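Neutral ceramidase (Pseudomonas aeruginosa, PDB 2ZXC) hydrolyses the N-acyl linkage of ceramides to release sphingosine and a free fatty acid, can also run this reaction in reverse, and binds one zinc ion per subunit. Local coordinates at residues E294-F299 with R487-V492; L307-E312 with R319-A324; V542-G547 with Y613-Y618. All coordinates share one frame; numbering follows the deposited sequence.

Contact 1 of 3, residues E294-F299 with R487-V492; sequences ELDSRF and RERLPV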
# COMPACT_ATOMS: atom_id res chain seq x y z
N GLU A 294 -12.39 26.29 4.23
CA GLU A 294 -11.86 26.13 2.89
C GLU A 294 -11.06 24.86 2.65
O GLU A 294 -10.66 24.14 3.58
CB GLU A 294 -10.97 27.33 2.54
CG GLU A 294 -9.81 27.51 3.51
CD GLU A 294 -8.78 28.50 3.01
OE1 GLU A 294 -7.86 28.83 3.79
OE2 GLU A 294 -8.88 28.95 1.85
N LEU A 295 -10.83 24.62 1.37
CA LEU A 295 -10.06 23.49 0.90
C LEU A 295 -8.90 24.23 0.27
O LEU A 295 -9.09 25.30 -0.30
CB LEU A 295 -10.83 22.74 -0.18
CG LEU A 295 -11.21 21.28 0.06
CD1 LEU A 295 -11.98 21.14 1.36
CD2 LEU A 295 -12.02 20.79 -1.14
N ASP A 296 -7.70 23.69 0.39
CA ASP A 296 -6.54 24.33 -0.21
C ASP A 296 -5.44 23.29 -0.26
O ASP A 296 -5.57 22.22 0.34
CB ASP A 296 -6.08 25.52 0.63
CG ASP A 296 -5.23 26.51 -0.16
OD1 ASP A 296 -4.82 26.18 -1.29
OD2 ASP A 296 -4.97 27.61 0.35
N SER A 297 -4.37 23.59 -0.98
CA SER A 297 -3.29 22.64 -1.09
C SER A 297 -2.01 23.28 -1.58
O SER A 297 -2.00 24.40 -2.07
CB SER A 297 -3.67 21.52 -2.05
OG SER A 297 -3.72 22.00 -3.38
N ARG A 298 -0.92 22.54 -1.42
CA ARG A 298 0.40 22.96 -1.86
C ARG A 298 1.15 21.68 -2.20
O ARG A 298 0.98 20.66 -1.55
CB ARG A 298 1.15 23.72 -0.76
CG ARG A 298 0.58 25.10 -0.44
CD ARG A 298 0.72 26.07 -1.61
NE ARG A 298 0.42 27.43 -1.19
CZ ARG A 298 -0.79 27.88 -0.88
NH1 ARG A 298 -1.85 27.07 -0.94
NH2 ARG A 298 -0.95 29.12 -0.46
N PHE A 299 1.96 21.75 -3.24
CA PHE A 299 2.75 20.61 -3.67
C PHE A 299 4.07 21.15 -4.15
O PHE A 299 4.13 22.26 -4.68
CB PHE A 299 2.07 19.88 -4.82
CG PHE A 299 2.92 18.80 -5.43
CD1 PHE A 299 2.83 17.49 -4.98
CD2 PHE A 299 3.83 19.10 -6.45
CE1 PHE A 299 3.62 16.50 -5.54
CE2 PHE A 299 4.62 18.11 -7.00
CZ PHE A 299 4.52 16.80 -6.55
N ARG A 487 -0.55 29.29 5.43
CA ARG A 487 -1.02 30.29 6.39
C ARG A 487 -0.98 31.70 5.83
O ARG A 487 -1.88 32.50 6.08
CB ARG A 487 -0.17 30.23 7.66
CG ARG A 487 -0.62 31.18 8.77
CD ARG A 487 0.33 31.13 9.95
NE ARG A 487 1.58 31.83 9.67
CZ ARG A 487 2.76 31.50 10.18
NH1 ARG A 487 2.87 30.46 11.00
NH2 ARG A 487 3.83 32.21 9.87
N GLU A 488 0.07 32.01 5.08
CA GLU A 488 0.25 33.35 4.51
C GLU A 488 -0.34 33.54 3.11
O GLU A 488 -0.35 34.65 2.59
CB GLU A 488 1.74 33.69 4.49
CG GLU A 488 2.42 33.50 5.85
CD GLU A 488 1.98 34.53 6.88
OE1 GLU A 488 2.19 34.30 8.09
OE2 GLU A 488 1.43 35.58 6.47
N ARG A 489 -0.82 32.45 2.52
CA ARG A 489 -1.42 32.48 1.19
C ARG A 489 -0.50 32.91 0.06
O ARG A 489 -0.87 33.71 -0.79
CB ARG A 489 -2.66 33.37 1.19
CG ARG A 489 -3.65 32.91 2.22
CD ARG A 489 -5.01 33.52 2.01
NE ARG A 489 -5.94 32.97 2.98
CZ ARG A 489 -6.78 31.97 2.74
NH1 ARG A 489 -6.82 31.40 1.54
NH2 ARG A 489 -7.58 31.53 3.71
N LEU A 490 0.71 32.35 0.07
CA LEU A 490 1.71 32.65 -0.94
C LEU A 490 2.04 31.32 -1.61
O LEU A 490 1.78 30.26 -1.04
CB LEU A 490 2.98 33.20 -0.29
CG LEU A 490 2.86 34.43 0.61
CD1 LEU A 490 4.16 34.60 1.39
CD2 LEU A 490 2.54 35.66 -0.21
N PRO A 491 2.60 31.36 -2.83
CA PRO A 491 2.92 30.08 -3.46
C PRO A 491 4.09 29.48 -2.69
O PRO A 491 4.73 30.16 -1.90
CB PRO A 491 3.35 30.48 -4.88
CG PRO A 491 2.76 31.86 -5.06
CD PRO A 491 2.93 32.49 -3.71
N VAL A 492 4.36 28.21 -2.93
CA VAL A 492 5.47 27.54 -2.29
C VAL A 492 6.57 27.70 -3.34
O VAL A 492 6.26 28.06 -4.47
CB VAL A 492 5.12 26.06 -2.03
CG1 VAL A 492 5.49 25.21 -3.23
CG2 VAL A 492 5.76 25.58 -0.77
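R298 reaches from its strand to the backbone of L490 and grips one carbonyl oxygen side-on with two nitrogens, NE at 3.1 Å and NH2 at 3.0 Å from L490 O. The oxygen lies close to the guanidinium plane, while both donors approach it from the same face of its own peptide. Just ahead of the strand, E294 and R489 come from opposite directions and form a salt bridge. Its straighter bond runs from R489 NH1 to the syn lone pair of E294 OE2 (3.2 Å, 157°); R489 NH2 lies nearer, 2.7 Å from E294 OE1, but that bond is weak in angle; the carboxylate and guanidinium planes are 38° apart. V492 adds a van der Waals contact, its CG1 3.6 Å from F299 O.

A second shell sets the rotation of R298. The chain bends at chi2 (-66°), which turns NH1 back to S297 O, 2.9 Å away, and toward the carboxylate of D296, with which it makes a weakly bonded salt bridge. D296 OD1 in turn takes the backbone N of S297. Arginine suits this place because its planar group can serve the strand and the facing loop together. R489 adopts positive phi as the C' residue of a Schellman motif, from which its long side chain still reaches E294.

The contact thus ties the C-terminal end of helix 471-488 to edge strand 295-303. R298 and V492 also rest on M482 of that helix, which lies over the face of the sheet carrying D296 and R298, while the strand's backbone pairs with strand 392-400.

Contact 2 of 3, residues L307-E312 with R319-A324; sequences LPIRPE and RQLCTA
Peptide groups are the flat units that meet between I309 and R319. R319 N approaches I309 O in the carbonyl plane, at 3.2 Å, whereas I309 N lies 2.6 Å from R319 O and is tilted 21° from that carbonyl's plane. L321 N adds a third bond, to L307 O at 3.1 Å. Within 307-312, the R310 guanidinium has E312 OE1 at its edge, and its NE donates to that oxygen over 2.8 Å.

The three backbone bonds define a short antiparallel beta hairpin, with I309 and R319 as the hydrogen-bonded pair and P308 and Q320 as the non-hydrogen-bonded one. Proline, which has no N-H to give, fits P308, since that position donates nothing across the pair; its CA meets Q320 CG on the exposed face.

Apolar side chains pack beside the pairing. L307 and L321 lie side by side and point the same way, L307 CB 4.0 Å from L321 CD2, whereas I309 crosses L321 at about a right angle. I309 CD1 and L321 CD1 are modelled tighter than normal packing, so their exact placement is doubtful. Helix 471-488 receives these branched side chains on L478, Q477 and A474, and R310 forms a salt bridge to its D481. Just beyond L321, C322 is disulfide-bonded to C370.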
# COMPACT_ATOMS: atom_id res chain seq x y z
N LEU A 307 20.45 19.33 0.17
CA LEU A 307 19.44 20.31 0.55
C LEU A 307 19.87 21.06 1.82
O LEU A 307 20.19 20.44 2.84
CB LEU A 307 18.10 19.61 0.78
CG LEU A 307 16.80 20.43 0.83
CD1 LEU A 307 15.65 19.50 1.13
CD2 LEU A 307 16.88 21.49 1.90
N PRO A 308 19.86 22.40 1.77
CA PRO A 308 20.24 23.23 2.93
C PRO A 308 19.21 23.11 4.06
O PRO A 308 18.02 23.31 3.84
CB PRO A 308 20.27 24.65 2.35
CG PRO A 308 20.52 24.43 0.88
CD PRO A 308 19.65 23.24 0.58
N ILE A 309 19.68 22.79 5.26
CA ILE A 309 18.80 22.66 6.42
C ILE A 309 19.15 23.76 7.42
O ILE A 309 20.25 23.79 7.95
CB ILE A 309 18.98 21.30 7.09
CG1 ILE A 309 19.01 20.20 6.02
CG2 ILE A 309 17.83 21.05 8.06
CD1 ILE A 309 19.46 18.85 6.56
N ARG A 310 18.20 24.65 7.68
CA ARG A 310 18.44 25.76 8.61
C ARG A 310 18.78 25.27 10.02
O ARG A 310 18.22 24.28 10.50
CB ARG A 310 17.25 26.71 8.60
CG ARG A 310 16.94 27.27 7.21
CD ARG A 310 15.99 28.46 7.23
NE ARG A 310 14.68 28.15 7.79
CZ ARG A 310 13.67 27.60 7.12
NH1 ARG A 310 13.81 27.28 5.84
NH2 ARG A 310 12.52 27.37 7.74
N PRO A 311 19.70 25.97 10.70
CA PRO A 311 20.16 25.64 12.05
C PRO A 311 19.07 25.41 13.09
O PRO A 311 19.29 24.69 14.06
CB PRO A 311 21.07 26.81 12.41
CG PRO A 311 20.48 27.95 11.63
CD PRO A 311 20.21 27.30 10.30
N GLU A 312 17.91 26.01 12.90
CA GLU A 312 16.86 25.82 13.89
C GLU A 312 16.24 24.42 13.87
O GLU A 312 15.56 24.04 14.81
CB GLU A 312 15.76 26.89 13.75
CG GLU A 312 15.00 26.91 12.43
CD GLU A 312 15.56 27.91 11.44
OE1 GLU A 312 14.80 28.39 10.57
OE2 GLU A 312 16.78 28.21 11.51
N ARG A 319 23.21 22.71 7.98
CA ARG A 319 23.55 21.39 7.45
C ARG A 319 22.99 21.20 6.06
O ARG A 319 22.09 21.92 5.64
CB ARG A 319 22.97 20.27 8.32
CG ARG A 319 23.27 20.37 9.79
CD ARG A 319 24.75 20.24 10.06
NE ARG A 319 24.98 20.07 11.48
CZ ARG A 319 25.72 19.10 11.99
NH1 ARG A 319 26.31 18.23 11.18
NH2 ARG A 319 25.85 18.98 13.30
N GLN A 320 23.55 20.22 5.36
CA GLN A 320 23.11 19.87 4.02
C GLN A 320 22.90 18.37 4.04
O GLN A 320 23.72 17.63 4.59
CB GLN A 320 24.16 20.24 2.97
CG GLN A 320 24.19 21.73 2.67
CD GLN A 320 25.10 22.07 1.50
OE1 GLN A 320 25.10 23.21 1.02
NE2 GLN A 320 25.88 21.10 1.04
N LEU A 321 21.80 17.92 3.46
CA LEU A 321 21.47 16.50 3.39
C LEU A 321 22.57 15.75 2.64
O LEU A 321 23.17 16.29 1.71
CB LEU A 321 20.14 16.33 2.65
CG LEU A 321 18.94 15.70 3.35
CD1 LEU A 321 18.89 16.08 4.82
CD2 LEU A 321 17.68 16.14 2.62
N CYS A 322 22.83 14.51 3.03
CA CYS A 322 23.83 13.70 2.34
C CYS A 322 23.14 13.06 1.15
O CYS A 322 21.91 13.02 1.09
CB CYS A 322 24.35 12.55 3.23
SG CYS A 322 24.43 12.83 5.02
N THR A 323 23.93 12.55 0.20
CA THR A 323 23.33 11.85 -0.92
C THR A 323 22.95 10.51 -0.31
O THR A 323 23.54 10.11 0.70
CB THR A 323 24.33 11.63 -2.07
OG1 THR A 323 25.61 11.30 -1.54
CG2 THR A 323 24.44 12.88 -2.93
N ALA A 324 21.98 9.82 -0.89
CA ALA A 324 21.49 8.55 -0.37
C ALA A 324 22.49 7.42 -0.13
O ALA A 324 23.40 7.18 -0.93
CB ALA A 324 20.38 8.04 -1.27

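Contact 3 of 3, residues V542-G547 with Y613-Y618; sequences VAFVTG and YYIRHY
F544 and H617 slide past each other in opposite directions, and the histidine meets the phenyl group with its methylene rather than its imidazole. H617 CB sits over the centre of one face of the F544 ring, 3.5 Å from the centroid and 12° off the normal, a CH-pi contact; the two ring planes are oblique, 33° apart. At the edge of the same phenyl ring, F544 CZ lies 3.6 Å from I615 O. With CG anti to the backbone N, H617 carries its imidazole past the phenyl toward T546, whose side chain comes from the opposite direction. The exact rotation of that threonine is doubtful.

Strands 539-546 and 611-622 belong to the two facing sheets of a beta sandwich, consistent with the E-set clan of this C-terminal domain. The local axes lie 8.6 Å apart and cross at -26°; in each extended strand every second residue, V542, F544 and T546 against I615 and H617, faces the other sheet. Branched, apolar V542 and I615 suit this buried layer and meet through V542 CG2 and I615 CD1, 4.3 Å apart. A buried histidine needs a polar partner: H617 ND1 bonds to F559 O, which helps fix the ring's rotation. H617 also packs on A598 and I600 of strand 595-603, the neighbour of 539-546, while V542 and F544 reach T636 on strand 629-642.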
# COMPACT_ATOMS: atom_id res chain seq x y z
N VAL A 542 -10.94 -27.27 -4.55
CA VAL A 542 -11.13 -27.77 -5.90
C VAL A 542 -9.94 -27.35 -6.76
O VAL A 542 -9.26 -26.38 -6.44
CB VAL A 542 -12.46 -27.19 -6.44
CG1 VAL A 542 -12.41 -27.08 -7.94
CG2 VAL A 542 -13.62 -28.06 -5.99
N ALA A 543 -9.68 -28.08 -7.85
CA ALA A 543 -8.54 -27.76 -8.72
C ALA A 543 -8.84 -27.89 -10.21
O ALA A 543 -9.61 -28.75 -10.64
CB ALA A 543 -7.35 -28.63 -8.36
N PHE A 544 -8.20 -27.03 -11.00
CA PHE A 544 -8.39 -27.01 -12.45
C PHE A 544 -7.09 -26.97 -13.24
O PHE A 544 -6.05 -26.56 -12.72
CB PHE A 544 -9.18 -25.76 -12.87
CG PHE A 544 -10.58 -25.70 -12.35
CD1 PHE A 544 -11.64 -26.08 -13.16
CD2 PHE A 544 -10.84 -25.22 -11.07
CE1 PHE A 544 -12.95 -25.97 -12.70
CE2 PHE A 544 -12.15 -25.11 -10.60
CZ PHE A 544 -13.21 -25.49 -11.42
N VAL A 545 -7.17 -27.39 -14.50
CA VAL A 545 -6.03 -27.33 -15.40
C VAL A 545 -6.12 -25.88 -15.86
O VAL A 545 -7.17 -25.43 -16.33
CB VAL A 545 -6.22 -28.26 -16.60
CG1 VAL A 545 -5.14 -28.00 -17.64
CG2 VAL A 545 -6.20 -29.72 -16.13
N THR A 546 -5.03 -25.13 -15.72
CA THR A 546 -5.07 -23.72 -16.10
C THR A 546 -3.86 -23.23 -16.87
O THR A 546 -2.99 -24.00 -17.25
CB THR A 546 -5.20 -22.83 -14.85
OG1 THR A 546 -6.15 -23.41 -13.95
CG2 THR A 546 -5.69 -21.45 -15.23
N GLY A 547 -3.84 -21.92 -17.10
CA GLY A 547 -2.76 -21.26 -17.79
C GLY A 547 -2.19 -20.22 -16.84
O GLY A 547 -2.82 -19.88 -15.83
N TYR A 613 -24.24 -25.77 -4.68
CA TYR A 613 -23.26 -24.82 -5.18
C TYR A 613 -22.26 -25.51 -6.09
O TYR A 613 -22.11 -26.73 -6.05
CB TYR A 613 -22.48 -24.22 -4.02
CG TYR A 613 -23.26 -23.32 -3.10
CD1 TYR A 613 -23.11 -21.94 -3.15
CD2 TYR A 613 -24.14 -23.86 -2.15
CE1 TYR A 613 -23.81 -21.11 -2.29
CE2 TYR A 613 -24.84 -23.04 -1.28
CZ TYR A 613 -24.68 -21.66 -1.36
OH TYR A 613 -25.38 -20.85 -0.51
N TYR A 614 -21.58 -24.72 -6.92
CA TYR A 614 -20.52 -25.23 -7.77
C TYR A 614 -19.48 -24.13 -7.94
O TYR A 614 -19.79 -22.94 -7.76
CB TYR A 614 -21.04 -25.72 -9.13
CG TYR A 614 -21.53 -24.67 -10.11
CD1 TYR A 614 -22.87 -24.26 -10.11
CD2 TYR A 614 -20.68 -24.15 -11.09
CE1 TYR A 614 -23.34 -23.37 -11.07
CE2 TYR A 614 -21.15 -23.26 -12.04
CZ TYR A 614 -22.48 -22.87 -12.03
OH TYR A 614 -22.96 -22.01 -13.00
N ILE A 615 -18.25 -24.52 -8.24
CA ILE A 615 -17.19 -23.54 -8.40
C ILE A 615 -16.75 -23.41 -9.84
O ILE A 615 -16.53 -24.40 -10.54
CB ILE A 615 -15.97 -23.91 -7.52
CG1 ILE A 615 -16.38 -23.82 -6.04
CG2 ILE A 615 -14.79 -23.00 -7.84
CD1 ILE A 615 -15.28 -24.17 -5.06
N ARG A 616 -16.64 -22.17 -10.29
CA ARG A 616 -16.24 -21.88 -11.65
C ARG A 616 -14.88 -21.20 -11.66
O ARG A 616 -14.60 -20.34 -10.82
CB ARG A 616 -17.28 -20.98 -12.32
CG ARG A 616 -16.98 -20.68 -13.77
CD ARG A 616 -18.20 -20.09 -14.46
NE ARG A 616 -17.90 -19.76 -15.85
CZ ARG A 616 -18.78 -19.25 -16.70
NH1 ARG A 616 -18.40 -18.97 -17.94
NH2 ARG A 616 -20.02 -19.01 -16.32
N HIS A 617 -14.03 -21.61 -12.60
CA HIS A 617 -12.70 -21.04 -12.73
C HIS A 617 -12.56 -20.34 -14.08
O HIS A 617 -13.06 -20.82 -15.09
CB HIS A 617 -11.63 -22.13 -12.61
CG HIS A 617 -10.26 -21.69 -13.03
ND1 HIS A 617 -9.61 -20.63 -12.45
CD2 HIS A 617 -9.43 -22.15 -14.00
CE1 HIS A 617 -8.44 -20.44 -13.04
NE2 HIS A 617 -8.31 -21.36 -13.99
N TYR A 618 -11.89 -19.19 -14.07
CA TYR A 618 -11.65 -18.42 -15.28
C TYR A 618 -10.14 -18.23 -15.34
O TYR A 618 -9.52 -17.88 -14.33
CB TYR A 618 -12.31 -17.04 -15.20
CG TYR A 618 -13.81 -17.03 -15.14
CD1 TYR A 618 -14.58 -16.89 -16.29
CD2 TYR A 618 -14.47 -17.13 -13.92
CE1 TYR A 618 -15.97 -16.84 -16.23
CE2 TYR A 618 -15.86 -17.08 -13.84
CZ TYR A 618 -16.60 -16.93 -14.99
OH TYR A 618 -17.97 -16.84 -14.89

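In the fold
Contacts 1 and 2 both attach chain that follows helix 265-286 to helix 471-488: contact 1 at the helix's C-terminal end, contact 2 farther back along it. Their centres are 24 Å apart, and both are partly buried. Contact 3 lies on the opposite side of the chain's centre, about 54 Å from contact 1 and 57 Å from contact 2 between centres, and is wholly buried. Chemistry follows place: arginines reaching a carboxylate and a backbone oxygen on the face of an outer strand in contact 1, backbone pairing with leucine and isoleucine packing beside it in the hairpin of contact 2, and aliphatic and aromatic packing between facing sheets in contact 3.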